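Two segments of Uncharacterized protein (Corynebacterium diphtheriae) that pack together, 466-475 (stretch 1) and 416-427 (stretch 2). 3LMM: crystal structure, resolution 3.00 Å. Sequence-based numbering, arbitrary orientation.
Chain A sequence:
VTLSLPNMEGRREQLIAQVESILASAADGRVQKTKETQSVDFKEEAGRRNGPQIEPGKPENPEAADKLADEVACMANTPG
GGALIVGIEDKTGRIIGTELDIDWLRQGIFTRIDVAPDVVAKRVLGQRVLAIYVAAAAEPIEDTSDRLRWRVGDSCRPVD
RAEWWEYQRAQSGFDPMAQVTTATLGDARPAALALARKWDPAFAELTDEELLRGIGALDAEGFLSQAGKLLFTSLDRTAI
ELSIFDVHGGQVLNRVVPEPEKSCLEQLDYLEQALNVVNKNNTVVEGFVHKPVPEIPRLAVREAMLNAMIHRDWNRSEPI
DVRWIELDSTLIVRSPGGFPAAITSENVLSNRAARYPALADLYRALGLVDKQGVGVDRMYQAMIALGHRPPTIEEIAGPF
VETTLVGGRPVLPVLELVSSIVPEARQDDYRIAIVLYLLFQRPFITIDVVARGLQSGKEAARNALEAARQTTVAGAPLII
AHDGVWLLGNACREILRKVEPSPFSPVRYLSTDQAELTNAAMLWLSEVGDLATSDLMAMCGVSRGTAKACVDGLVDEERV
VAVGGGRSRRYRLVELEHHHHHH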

ATOM      1  N   GLU A 466      20.503   6.029  -2.350  1.00 33.52           N
ATOM      2  CA  GLU A 466      21.016   6.921  -1.308  1.00 31.37           C
ATOM      3  C   GLU A 466      20.937   6.270   0.069  1.00 25.64           C
ATOM      4  O   GLU A 466      21.940   6.152   0.762  1.00 27.27           O
ATOM      5  CB  GLU A 466      20.236   8.246  -1.282  1.00 32.89           C
ATOM      6  CG  GLU A 466      20.869   9.400  -2.077  1.00 51.40           C
ATOM      7  CD  GLU A 466      22.264   9.780  -1.579  1.00 56.77           C
ATOM      8  OE1 GLU A 466      23.256   9.188  -2.060  1.00 63.92           O
ATOM      9  OE2 GLU A 466      22.372  10.662  -0.696  1.00 50.57           O
ATOM     10  N   ALA A 467      19.743   5.847   0.465  1.00 20.37           N
ATOM     11  CA  ALA A 467      19.580   5.218   1.764  1.00 17.45           C
ATOM     12  C   ALA A 467      20.536   4.038   1.945  1.00 20.09           C
ATOM     13  O   ALA A 467      21.005   3.778   3.050  1.00 16.40           O
ATOM     14  CB  ALA A 467      18.142   4.763   1.950  1.00  8.60           C
ATOM     15  N   ALA A 468      20.829   3.321   0.868  1.00 21.60           N
ATOM     16  CA  ALA A 468      21.726   2.177   0.967  1.00 22.75           C
ATOM     17  C   ALA A 468      23.155   2.654   1.075  1.00 21.65           C
ATOM     18  O   ALA A 468      24.001   1.998   1.686  1.00 23.42           O
ATOM     19  CB  ALA A 468      21.575   1.282  -0.243  1.00 24.12           C
ATOM     20  N   ARG A 469      23.425   3.804   0.474  1.00 25.79           N
ATOM     21  CA  ARG A 469      24.769   4.369   0.506  1.00 33.85           C
ATOM     22  C   ARG A 469      25.089   4.865   1.903  1.00 26.75           C
ATOM     23  O   ARG A 469      26.250   4.952   2.290  1.00 27.23           O
ATOM     24  CB  ARG A 469      24.897   5.532  -0.481  1.00 33.73           C
ATOM     25  CG  ARG A 469      26.343   5.877  -0.785  1.00 48.06           C
ATOM     26  CD  ARG A 469      26.478   7.278  -1.348  1.00 58.95           C
ATOM     27  NE  ARG A 469      26.206   8.276  -0.323  1.00 72.14           N
ATOM     28  CZ  ARG A 469      26.219   9.587  -0.528  1.00 72.92           C
ATOM     29  NH1 ARG A 469      26.493  10.070  -1.735  1.00 74.46           N
ATOM     30  NH2 ARG A 469      25.960  10.412   0.480  1.00 65.24           N
ATOM     31  N   GLN A 470      24.045   5.195   2.655  1.00 28.31           N
ATOM     32  CA  GLN A 470      24.212   5.689   4.015  1.00 24.81           C
ATOM     33  C   GLN A 470      24.051   4.591   5.050  1.00 24.72           C
ATOM     34  O   GLN A 470      24.220   4.827   6.242  1.00 29.42           O
ATOM     35  CB  GLN A 470      23.212   6.804   4.292  1.00  9.21           C
ATOM     36  CG  GLN A 470      23.437   8.031   3.442  1.00 11.16           C
ATOM     37  CD  GLN A 470      22.398   9.087   3.706  1.00 18.28           C
ATOM     38  OE1 GLN A 470      21.701   9.031   4.720  1.00 25.39           O
ATOM     39  NE2 GLN A 470      22.285  10.063   2.802  1.00  7.74           N
ATOM     40  N   THR A 471      23.705   3.393   4.596  1.00 23.70           N
ATOM     41  CA  THR A 471      23.551   2.277   5.512  1.00 25.80           C
ATOM     42  C   THR A 471      24.959   1.753   5.717  1.00 27.43           C
ATOM     43  O   THR A 471      25.811   1.935   4.852  1.00 32.12           O
ATOM     44  CB  THR A 471      22.673   1.179   4.914  1.00 27.47           C
ATOM     45  OG1 THR A 471      21.485   1.764   4.375  1.00 27.43           O
ATOM     46  CG2 THR A 471      22.288   0.180   5.983  1.00 28.18           C
ATOM     47  N   THR A 472      25.209   1.119   6.857  1.00 29.74           N
ATOM     48  CA  THR A 472      26.536   0.601   7.152  1.00 28.71           C
ATOM     49  C   THR A 472      26.560  -0.796   7.724  1.00 27.66           C
ATOM     50  O   THR A 472      25.756  -1.146   8.581  1.00 33.75           O
ATOM     51  CB  THR A 472      27.281   1.487   8.158  1.00 34.05           C
ATOM     52  OG1 THR A 472      27.707   2.693   7.517  1.00 43.76           O
ATOM     53  CG2 THR A 472      28.498   0.753   8.714  1.00 42.13           C
ATOM     54  N   VAL A 473      27.514  -1.579   7.246  1.00 30.71           N
ATOM     55  CA  VAL A 473      27.712  -2.933   7.710  1.00 25.51           C
ATOM     56  C   VAL A 473      29.197  -3.111   7.899  1.00 31.84           C
ATOM     57  O   VAL A 473      29.980  -2.972   6.952  1.00 27.25           O
ATOM     58  CB  VAL A 473      27.207  -3.964   6.719  1.00 22.96           C
ATOM     59  CG1 VAL A 473      27.811  -5.317   7.027  1.00  5.66           C
ATOM     60  CG2 VAL A 473      25.694  -4.029   6.803  1.00 24.16           C
ATOM     61  N   ALA A 474      29.564  -3.406   9.144  1.00 39.61           N
ATOM     62  CA  ALA A 474      30.950  -3.615   9.561  1.00 37.78           C
ATOM     63  C   ALA A 474      31.750  -2.333   9.410  1.00 36.65           C
ATOM     64  O   ALA A 474      32.912  -2.369   9.013  1.00 38.85           O
ATOM     65  CB  ALA A 474      31.593  -4.741   8.748  1.00 31.73           C
ATOM     66  N   GLY A 475      31.120  -1.203   9.718  1.00 31.60           N
ATOM     67  CA  GLY A 475      31.813   0.068   9.632  1.00 30.92           C
ATOM     68  C   GLY A 475      31.995   0.594   8.223  1.00 33.77           C
ATOM     69  O   GLY A 475      32.626   1.631   8.011  1.00 36.56           O
TER
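Stretch 2, residues 416-427: ELVSSIVPEARQ

The contact between these two segments is a minimal antiparallel β pairing, one hydrogen-bonded residue pair flanked by small apolar contacts and an arginine, and it illustrates how two chain segments leaving helices can be joined by very little strand. Stretch 2 enters as the last turn of a helix, through Ser419, and Ser420 is the first residue to leave helical geometry; its OG donates a hydrogen bond back to Glu416 O at 2.8 Å. The chain then extends through Ile421 and Val422, a weakly bonded strand, and runs antiparallel to Thr472 and Val473 of stretch 1, which likewise follow a helix.

Thr472 and Val422 form the hydrogen-bonded pair, their CA atoms 4.8 Å apart. Thr472 N donates to Val422 O at 2.6 Å, whereas the return bond, from Val422 N to Thr472 O at 2.7 Å, is bent and weak. CA-H...O contacts supplement the pair: Val473 CA lies 3.5 Å from Ser420 O, and Ile421 CA 3.4 Å from Thr472 O. The oxygen of water 1 extends the link, lying 3.1 Å from Ser420 O, to which the water donates, and 2.8 Å from Ala474 N, from which it accepts.

Because side chains alternate along extended chains, Thr472 and Val422 share one face, and Val473 and Ile421 the other. On the latter, Val473 CG2 packs 3.6 Å from Ile421 CG1, while Val473 CG1 reaches Leu417 CD2 at 3.9 Å, so that the strand of stretch 1 also meets the helix of stretch 2.

Beyond Val422, a cis peptide bond leads into Pro423, and a 3-10 segment follows, from which Arg426 points toward stretch 1. Ala467 O lies over one face of its guanidinium, 3.4 Å from Arg426 NE, too poorly angled for a hydrogen bond. Arg426 thus lies against Ala467 and Thr471 without a hydrogen bond across the stretches.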

ATOM      1  N   GLU A 416      23.120 -12.786   9.243  1.00 40.32           N
ATOM      2  CA  GLU A 416      24.112 -11.995   9.958  1.00 46.89           C
ATOM      3  C   GLU A 416      24.497 -10.745   9.178  1.00 42.02           C
ATOM      4  O   GLU A 416      24.743  -9.693   9.772  1.00 41.08           O
ATOM      5  CB  GLU A 416      25.350 -12.852  10.266  1.00 53.34           C
ATOM      6  CG  GLU A 416      25.689 -13.876   9.194  1.00 66.84           C
ATOM      7  CD  GLU A 416      26.842 -14.797   9.582  1.00 73.62           C
ATOM      8  OE1 GLU A 416      28.014 -14.349   9.528  1.00 74.45           O
ATOM      9  OE2 GLU A 416      26.568 -15.966   9.944  1.00 68.23           O
ATOM     10  N   LEU A 417      24.543 -10.849   7.853  1.00 32.50           N
ATOM     11  CA  LEU A 417      24.872  -9.686   7.038  1.00 28.76           C
ATOM     12  C   LEU A 417      23.846  -8.612   7.366  1.00 30.80           C
ATOM     13  O   LEU A 417      24.196  -7.459   7.590  1.00 35.20           O
ATOM     14  CB  LEU A 417      24.816 -10.035   5.548  1.00 29.40           C
ATOM     15  CG  LEU A 417      24.960  -8.913   4.503  1.00 24.20           C
ATOM     16  CD1 LEU A 417      23.680  -8.126   4.401  1.00 16.39           C
ATOM     17  CD2 LEU A 417      26.122  -8.016   4.861  1.00 31.57           C
ATOM     18  N   VAL A 418      22.577  -9.008   7.403  1.00 27.56           N
ATOM     19  CA  VAL A 418      21.487  -8.095   7.724  1.00 23.28           C
ATOM     20  C   VAL A 418      21.529  -7.707   9.200  1.00 28.74           C
ATOM     21  O   VAL A 418      21.255  -6.568   9.574  1.00 29.92           O
ATOM     22  CB  VAL A 418      20.142  -8.754   7.431  1.00 20.79           C
ATOM     23  CG1 VAL A 418      19.010  -7.826   7.829  1.00  7.52           C
ATOM     24  CG2 VAL A 418      20.068  -9.117   5.964  1.00 11.20           C
ATOM     25  N   SER A 419      21.881  -8.678  10.027  1.00 29.90           N
ATOM     26  CA  SER A 419      21.967  -8.489  11.464  1.00 34.63           C
ATOM     27  C   SER A 419      23.031  -7.462  11.835  1.00 39.58           C
ATOM     28  O   SER A 419      23.048  -6.937  12.954  1.00 37.91           O
ATOM     29  CB  SER A 419      22.279  -9.837  12.118  1.00 23.54           C
ATOM     30  OG  SER A 419      22.545  -9.695  13.489  1.00 40.09           O
ATOM     31  N   SER A 420      23.905  -7.159  10.880  1.00 40.61           N
ATOM     32  CA  SER A 420      25.006  -6.222  11.098  1.00 43.45           C
ATOM     33  C   SER A 420      24.800  -4.862  10.460  1.00 43.11           C
ATOM     34  O   SER A 420      25.720  -4.047  10.385  1.00 45.38           O
ATOM     35  CB  SER A 420      26.290  -6.835  10.564  1.00 44.16           C
ATOM     36  OG  SER A 420      26.508  -8.090  11.197  1.00 59.44           O
ATOM     37  N   ILE A 421      23.582  -4.622  10.004  1.00 40.61           N
ATOM     38  CA  ILE A 421      23.246  -3.363   9.377  1.00 30.96           C
ATOM     39  C   ILE A 421      23.127  -2.247  10.407  1.00 30.40           C
ATOM     40  O   ILE A 421      22.727  -2.470  11.550  1.00 35.04           O
ATOM     41  CB  ILE A 421      21.932  -3.498   8.609  1.00 31.24           C
ATOM     42  CG1 ILE A 421      22.167  -4.376   7.379  1.00 30.27           C
ATOM     43  CG2 ILE A 421      21.399  -2.135   8.233  1.00 36.26           C
ATOM     44  CD1 ILE A 421      20.911  -4.688   6.598  1.00 26.98           C
ATOM     45  N   VAL A 422      23.495  -1.046   9.986  1.00 27.14           N
ATOM     46  CA  VAL A 422      23.431   0.133  10.836  1.00 23.67           C
ATOM     47  C   VAL A 422      23.100   1.331   9.959  1.00 24.40           C
ATOM     48  O   VAL A 422      23.664   1.488   8.870  1.00 21.80           O
ATOM     49  CB  VAL A 422      24.779   0.395  11.557  1.00 17.04           C
ATOM     50  CG1 VAL A 422      24.701   1.689  12.348  1.00  1.00           C
ATOM     51  CG2 VAL A 422      25.101  -0.759  12.474  1.00 11.85           C
ATOM     52  N   PRO A 423      22.162   2.178  10.400  1.00 21.32           N
ATOM     53  CA  PRO A 423      21.402   2.085  11.646  1.00 20.16           C
ATOM     54  C   PRO A 423      20.580   0.813  11.734  1.00 25.36           C
ATOM     55  O   PRO A 423      20.199   0.240  10.716  1.00 29.26           O
ATOM     56  CB  PRO A 423      20.535   3.323  11.590  1.00 28.21           C
ATOM     57  CG  PRO A 423      20.313   3.500  10.126  1.00 14.24           C
ATOM     58  CD  PRO A 423      21.708   3.329   9.609  1.00 19.52           C
ATOM     59  N   GLU A 424      20.295   0.391  12.961  1.00 32.90           N
ATOM     60  CA  GLU A 424      19.515  -0.819  13.226  1.00 37.80           C
ATOM     61  C   GLU A 424      18.166  -0.769  12.512  1.00 34.33           C
ATOM     62  O   GLU A 424      17.676  -1.770  11.984  1.00 31.10           O
ATOM     63  CB  GLU A 424      19.282  -0.950  14.732  1.00 48.22           C
ATOM     64  CG  GLU A 424      18.868  -2.334  15.205  1.00 57.82           C
ATOM     65  CD  GLU A 424      18.550  -2.359  16.690  1.00 64.62           C
ATOM     66  OE1 GLU A 424      17.540  -1.736  17.090  1.00 64.52           O
ATOM     67  OE2 GLU A 424      19.310  -2.993  17.458  1.00 71.83           O
ATOM     68  N   ALA A 425      17.566   0.412  12.505  1.00 29.04           N
ATOM     69  CA  ALA A 425      16.274   0.581  11.869  1.00 25.31           C
ATOM     70  C   ALA A 425      16.285   0.319  10.358  1.00 22.76           C
ATOM     71  O   ALA A 425      15.226   0.279   9.733  1.00 26.42           O
ATOM     72  CB  ALA A 425      15.736   1.981  12.161  1.00 12.77           C
ATOM     73  N   ARG A 426      17.457   0.139   9.758  1.00 14.29           N
ATOM     74  CA  ARG A 426      17.486  -0.111   8.326  1.00 18.17           C
ATOM     75  C   ARG A 426      17.474  -1.583   7.947  1.00 25.48           C
ATOM     76  O   ARG A 426      17.367  -1.915   6.769  1.00 21.58           O
ATOM     77  CB  ARG A 426      18.694   0.546   7.686  1.00  2.99           C
ATOM     78  CG  ARG A 426      18.465   1.990   7.343  1.00 17.31           C
ATOM     79  CD  ARG A 426      19.461   2.416   6.280  1.00 34.48           C
ATOM     80  NE  ARG A 426      19.585   3.865   6.173  1.00 24.01           N
ATOM     81  CZ  ARG A 426      18.566   4.676   5.947  1.00 19.43           C
ATOM     82  NH1 ARG A 426      18.774   5.982   5.866  1.00 19.86           N
ATOM     83  NH2 ARG A 426      17.346   4.171   5.807  1.00 19.91           N
ATOM     84  N   GLN A 427      17.565  -2.460   8.940  1.00 29.71           N
ATOM     85  CA  GLN A 427      17.571  -3.893   8.692  1.00 29.08           C
ATOM     86  C   GLN A 427      16.327  -4.365   7.948  1.00 31.00           C
ATOM     87  O   GLN A 427      16.410  -4.959   6.872  1.00 28.66           O
ATOM     88  CB  GLN A 427      17.707  -4.640  10.019  1.00 29.25           C
ATOM     89  CG  GLN A 427      18.879  -4.158  10.857  1.00 36.74           C
ATOM     90  CD  GLN A 427      19.291  -5.150  11.933  1.00 37.30           C
ATOM     91  OE1 GLN A 427      18.557  -6.090  12.247  1.00 34.35           O
ATOM     92  NE2 GLN A 427      20.475  -4.938  12.512  1.00 31.62           N
TER
HETATM   93  O   HOH W   1      28.415  -3.140  11.727  1.00 45.60           O